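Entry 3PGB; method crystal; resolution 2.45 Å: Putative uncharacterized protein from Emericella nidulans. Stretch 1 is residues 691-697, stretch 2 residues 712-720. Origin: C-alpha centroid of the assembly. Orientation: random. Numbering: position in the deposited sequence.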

ATOM      1  N   TRP A 691      -3.796  12.819 -15.613  1.00 13.38           N
ATOM      2  CA  TRP A 691      -2.741  11.904 -16.033  1.00 13.32           C
ATOM      3  C   TRP A 691      -1.906  11.527 -14.805  1.00 13.22           C
ATOM      4  O   TRP A 691      -1.286  12.390 -14.191  1.00 12.89           O
ATOM      5  CB  TRP A 691      -1.851  12.569 -17.093  1.00 13.35           C
ATOM      6  CG  TRP A 691      -2.599  13.150 -18.253  1.00 13.57           C
ATOM      7  CD1 TRP A 691      -3.128  14.402 -18.343  1.00 14.50           C
ATOM      8  CD2 TRP A 691      -2.897  12.504 -19.494  1.00 13.57           C
ATOM      9  NE1 TRP A 691      -3.742  14.577 -19.560  1.00 13.98           N
ATOM     10  CE2 TRP A 691      -3.613  13.425 -20.285  1.00 13.55           C
ATOM     11  CE3 TRP A 691      -2.629  11.236 -20.015  1.00 13.43           C
ATOM     12  CZ2 TRP A 691      -4.064  13.118 -21.569  1.00 13.67           C
ATOM     13  CZ3 TRP A 691      -3.076  10.934 -21.292  1.00 13.67           C
ATOM     14  CH2 TRP A 691      -3.784  11.871 -22.055  1.00 13.20           C
ATOM     15  N   LEU A 692      -1.895  10.243 -14.455  1.00 13.39           N
ATOM     16  CA  LEU A 692      -1.255   9.772 -13.220  1.00 13.54           C
ATOM     17  C   LEU A 692      -0.066   8.880 -13.507  1.00 13.68           C
ATOM     18  O   LEU A 692      -0.146   8.000 -14.368  1.00 13.82           O
ATOM     19  CB  LEU A 692      -2.246   8.965 -12.382  1.00 13.44           C
ATOM     20  CG  LEU A 692      -3.500   9.687 -11.920  1.00 13.28           C
ATOM     21  CD1 LEU A 692      -4.452   8.679 -11.311  1.00 13.06           C
ATOM     22  CD2 LEU A 692      -3.150  10.805 -10.935  1.00 13.02           C
ATOM     23  N   ASN A 693       1.026   9.094 -12.775  1.00 13.78           N
ATOM     24  CA  ASN A 693       2.168   8.189 -12.821  1.00 14.00           C
ATOM     25  C   ASN A 693       2.181   7.227 -11.639  1.00 14.38           C
ATOM     26  O   ASN A 693       2.116   7.647 -10.480  1.00 14.50           O
ATOM     27  CB  ASN A 693       3.488   8.964 -12.859  1.00 13.93           C
ATOM     28  CG  ASN A 693       3.820   9.498 -14.243  1.00 13.67           C
ATOM     29  OD1 ASN A 693       3.508   8.870 -15.256  1.00 13.98           O
ATOM     30  ND2 ASN A 693       4.466  10.655 -14.289  1.00 12.26           N
ATOM     31  N   LEU A 694       2.232   5.934 -11.939  1.00 14.72           N
ATOM     32  CA  LEU A 694       2.676   4.953 -10.971  1.00 15.12           C
ATOM     33  C   LEU A 694       4.158   4.762 -11.255  1.00 15.79           C
ATOM     34  O   LEU A 694       4.597   4.953 -12.391  1.00 16.48           O
ATOM     35  CB  LEU A 694       1.911   3.639 -11.122  1.00 15.01           C
ATOM     36  CG  LEU A 694       0.382   3.689 -11.019  1.00 14.41           C
ATOM     37  CD1 LEU A 694      -0.167   2.280 -10.853  1.00 14.22           C
ATOM     38  CD2 LEU A 694      -0.095   4.566  -9.893  1.00 13.64           C
ATOM     39  N   GLY A 695       4.940   4.417 -10.240  1.00 16.36           N
ATOM     40  CA  GLY A 695       6.373   4.252 -10.440  1.00 16.93           C
ATOM     41  C   GLY A 695       7.171   3.871  -9.211  1.00 17.40           C
ATOM     42  O   GLY A 695       6.659   3.910  -8.096  1.00 17.59           O
ATOM     43  N   MET A 696       8.435   3.512  -9.436  1.00 17.83           N
ATOM     44  CA  MET A 696       9.332   3.009  -8.393  1.00 18.29           C
ATOM     45  C   MET A 696      10.763   3.432  -8.678  1.00 17.87           C
ATOM     46  O   MET A 696      11.164   3.493  -9.839  1.00 17.78           O
ATOM     47  CB  MET A 696       9.337   1.486  -8.396  1.00 18.81           C
ATOM     48  CG  MET A 696       8.051   0.819  -7.996  1.00 21.25           C
ATOM     49  SD  MET A 696       7.720  -0.615  -9.044  1.00 27.24           S
ATOM     50  CE  MET A 696       6.592   0.098 -10.249  1.00 24.78           C
ATOM     51  N   HIS A 697      11.533   3.693  -7.623  1.00 17.23           N
ATOM     52  CA  HIS A 697      12.975   3.816  -7.740  1.00 16.74           C
ATOM     53  C   HIS A 697      13.538   2.450  -7.388  1.00 16.70           C
ATOM     54  O   HIS A 697      13.371   1.979  -6.261  1.00 16.81           O
ATOM     55  CB  HIS A 697      13.536   4.871  -6.785  1.00 16.62           C
ATOM     56  CG  HIS A 697      12.926   6.227  -6.951  1.00 16.09           C
ATOM     57  ND1 HIS A 697      13.166   7.025  -8.048  1.00 14.47           N
ATOM     58  CD2 HIS A 697      12.094   6.931  -6.148  1.00 15.91           C
ATOM     59  CE1 HIS A 697      12.499   8.158  -7.918  1.00 14.61           C
ATOM     60  NE2 HIS A 697      11.845   8.128  -6.772  1.00 15.35           N
ATOM     61  N   THR A 712       7.402  -6.331  -3.072  1.00 17.04           N
ATOM     62  CA  THR A 712       7.997  -5.031  -2.801  1.00 17.26           C
ATOM     63  C   THR A 712       8.060  -4.128  -4.031  1.00 17.42           C
ATOM     64  O   THR A 712       8.049  -2.910  -3.889  1.00 17.93           O
ATOM     65  CB  THR A 712       9.399  -5.208  -2.202  1.00 17.26           C
ATOM     66  OG1 THR A 712      10.130  -6.169  -2.969  1.00 17.13           O
ATOM     67  CG2 THR A 712       9.292  -5.703  -0.768  1.00 17.39           C
ATOM     68  N   ALA A 713       8.127  -4.707  -5.230  1.00 17.41           N
ATOM     69  CA  ALA A 713       8.075  -3.923  -6.468  1.00 17.33           C
ATOM     70  C   ALA A 713       6.613  -3.613  -6.799  1.00 17.43           C
ATOM     71  O   ALA A 713       5.977  -4.308  -7.585  1.00 17.63           O
ATOM     72  CB  ALA A 713       8.747  -4.673  -7.605  1.00 17.11           C
ATOM     73  N   HIS A 714       6.094  -2.552  -6.195  1.00 17.63           N
ATOM     74  CA  HIS A 714       4.661  -2.291  -6.172  1.00 17.85           C
ATOM     75  C   HIS A 714       4.404  -0.788  -6.127  1.00 17.79           C
ATOM     76  O   HIS A 714       5.153  -0.035  -5.512  1.00 17.83           O
ATOM     77  CB  HIS A 714       4.046  -2.994  -4.959  1.00 18.00           C
ATOM     78  CG  HIS A 714       2.589  -2.717  -4.748  1.00 18.51           C
ATOM     79  ND1 HIS A 714       1.667  -2.746  -5.771  1.00 20.27           N
ATOM     80  CD2 HIS A 714       1.889  -2.460  -3.619  1.00 18.93           C
ATOM     81  CE1 HIS A 714       0.466  -2.488  -5.286  1.00 19.46           C
ATOM     82  NE2 HIS A 714       0.572  -2.311  -3.982  1.00 18.71           N
ATOM     83  N   SER A 715       3.346  -0.368  -6.807  1.00 17.66           N
ATOM     84  CA  SER A 715       2.981   1.032  -6.905  1.00 17.45           C
ATOM     85  C   SER A 715       1.499   1.100  -7.258  1.00 17.54           C
ATOM     86  O   SER A 715       1.020   0.324  -8.088  1.00 17.72           O
ATOM     87  CB  SER A 715       3.829   1.717  -7.975  1.00 17.33           C
ATOM     88  OG  SER A 715       3.522   3.091  -8.086  1.00 16.99           O
ATOM     89  N   GLY A 716       0.764   2.005  -6.620  1.00 17.42           N
ATOM     90  CA  GLY A 716      -0.668   2.082  -6.850  1.00 17.21           C
ATOM     91  C   GLY A 716      -1.299   3.399  -6.465  1.00 17.08           C
ATOM     92  O   GLY A 716      -0.789   4.121  -5.609  1.00 16.96           O
ATOM     93  N   VAL A 717      -2.413   3.701  -7.130  1.00 17.15           N
ATOM     94  CA  VAL A 717      -3.269   4.838  -6.797  1.00 17.08           C
ATOM     95  C   VAL A 717      -4.684   4.323  -6.580  1.00 16.93           C
ATOM     96  O   VAL A 717      -5.014   3.216  -6.985  1.00 17.14           O
ATOM     97  CB  VAL A 717      -3.285   5.919  -7.908  1.00 17.12           C
ATOM     98  CG1 VAL A 717      -1.985   6.705  -7.911  1.00 17.10           C
ATOM     99  CG2 VAL A 717      -3.552   5.300  -9.274  1.00 17.14           C
ATOM    100  N   ALA A 718      -5.509   5.129  -5.928  1.00 16.70           N
ATOM    101  CA  ALA A 718      -6.881   4.754  -5.650  1.00 16.55           C
ATOM    102  C   ALA A 718      -7.796   5.956  -5.831  1.00 16.40           C
ATOM    103  O   ALA A 718      -7.463   7.064  -5.422  1.00 16.40           O
ATOM    104  CB  ALA A 718      -6.993   4.224  -4.249  1.00 16.59           C
ATOM    105  N   PHE A 719      -8.940   5.729  -6.466  1.00 16.28           N
ATOM    106  CA  PHE A 719      -9.954   6.762  -6.626  1.00 16.10           C
ATOM    107  C   PHE A 719     -11.075   6.381  -5.684  1.00 16.15           C
ATOM    108  O   PHE A 719     -11.605   5.279  -5.780  1.00 16.16           O
ATOM    109  CB  PHE A 719     -10.474   6.830  -8.069  1.00 15.85           C
ATOM    110  CG  PHE A 719      -9.409   6.689  -9.118  1.00 14.99           C
ATOM    111  CD1 PHE A 719      -8.166   7.271  -8.958  1.00 14.58           C
ATOM    112  CD2 PHE A 719      -9.669   6.003 -10.297  1.00 15.02           C
ATOM    113  CE1 PHE A 719      -7.195   7.153  -9.939  1.00 14.56           C
ATOM    114  CE2 PHE A 719      -8.701   5.886 -11.284  1.00 14.53           C
ATOM    115  CZ  PHE A 719      -7.462   6.458 -11.103  1.00 14.15           C
ATOM    116  N   THR A 720     -11.416   7.277  -4.764  1.00 16.27           N
ATOM    117  CA  THR A 720     -12.449   7.011  -3.769  1.00 16.35           C
ATOM    118  C   THR A 720     -13.463   8.151  -3.744  1.00 16.10           C
ATOM    119  O   THR A 720     -13.087   9.297  -3.935  1.00 15.82           O
ATOM    120  CB  THR A 720     -11.835   6.826  -2.362  1.00 16.61           C
ATOM    121  OG1 THR A 720     -12.810   6.246  -1.489  1.00 17.65           O
ATOM    122  CG2 THR A 720     -11.355   8.161  -1.771  1.00 16.47           C
TER

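Two strands, 691-697 and 714-720, run nearly antiparallel at 156° between their N-to-C directions, and side chains rather than backbone pairing join them. Alternation sets the pattern: Leu692, Leu694 and Met696 direct CA-to-CB toward the partner, as do Ser715 and Val717, while Asn693, His714 and Ala718 direct theirs away.

The one hydrogen bond between the stretches is from Gly695 N to Ser715 OG, 2.9 Å long with an N-H...acceptor angle of 149°. Ser715, with chi1 at t, reaches across to a backbone amide, a short polar side chain meeting a buried donor. Its OG also lies 3.5 Å from Leu694 CB, so the hydroxyl is packed as well as bonded. The CA atoms of Leu694 and Ser715, 5.7 Å apart, mark the register.

Apolar packing joins it in burying 396 Å², both sides summed; Leu692, Leu694, Ser715 and Val717 are buried, Met696 partly exposed. Both Val717 methyls pack on Leu694 CD2 (CG1 at 3.5 Å, CG2 at 3.6 Å), and CG2 also lies 4.0 Å from Leu692 CD1. The same Leu692 CD1 approaches the ring edge of Phe719 at CE1, 3.4 Å away; Phe719 leaves its backbone sideways, but its end comes nearer. At the other end, the long, unbranched Met696 spans neighbours, its SD 3.8 Å from His714 N and its CE 3.9 Å from Ser715 CB.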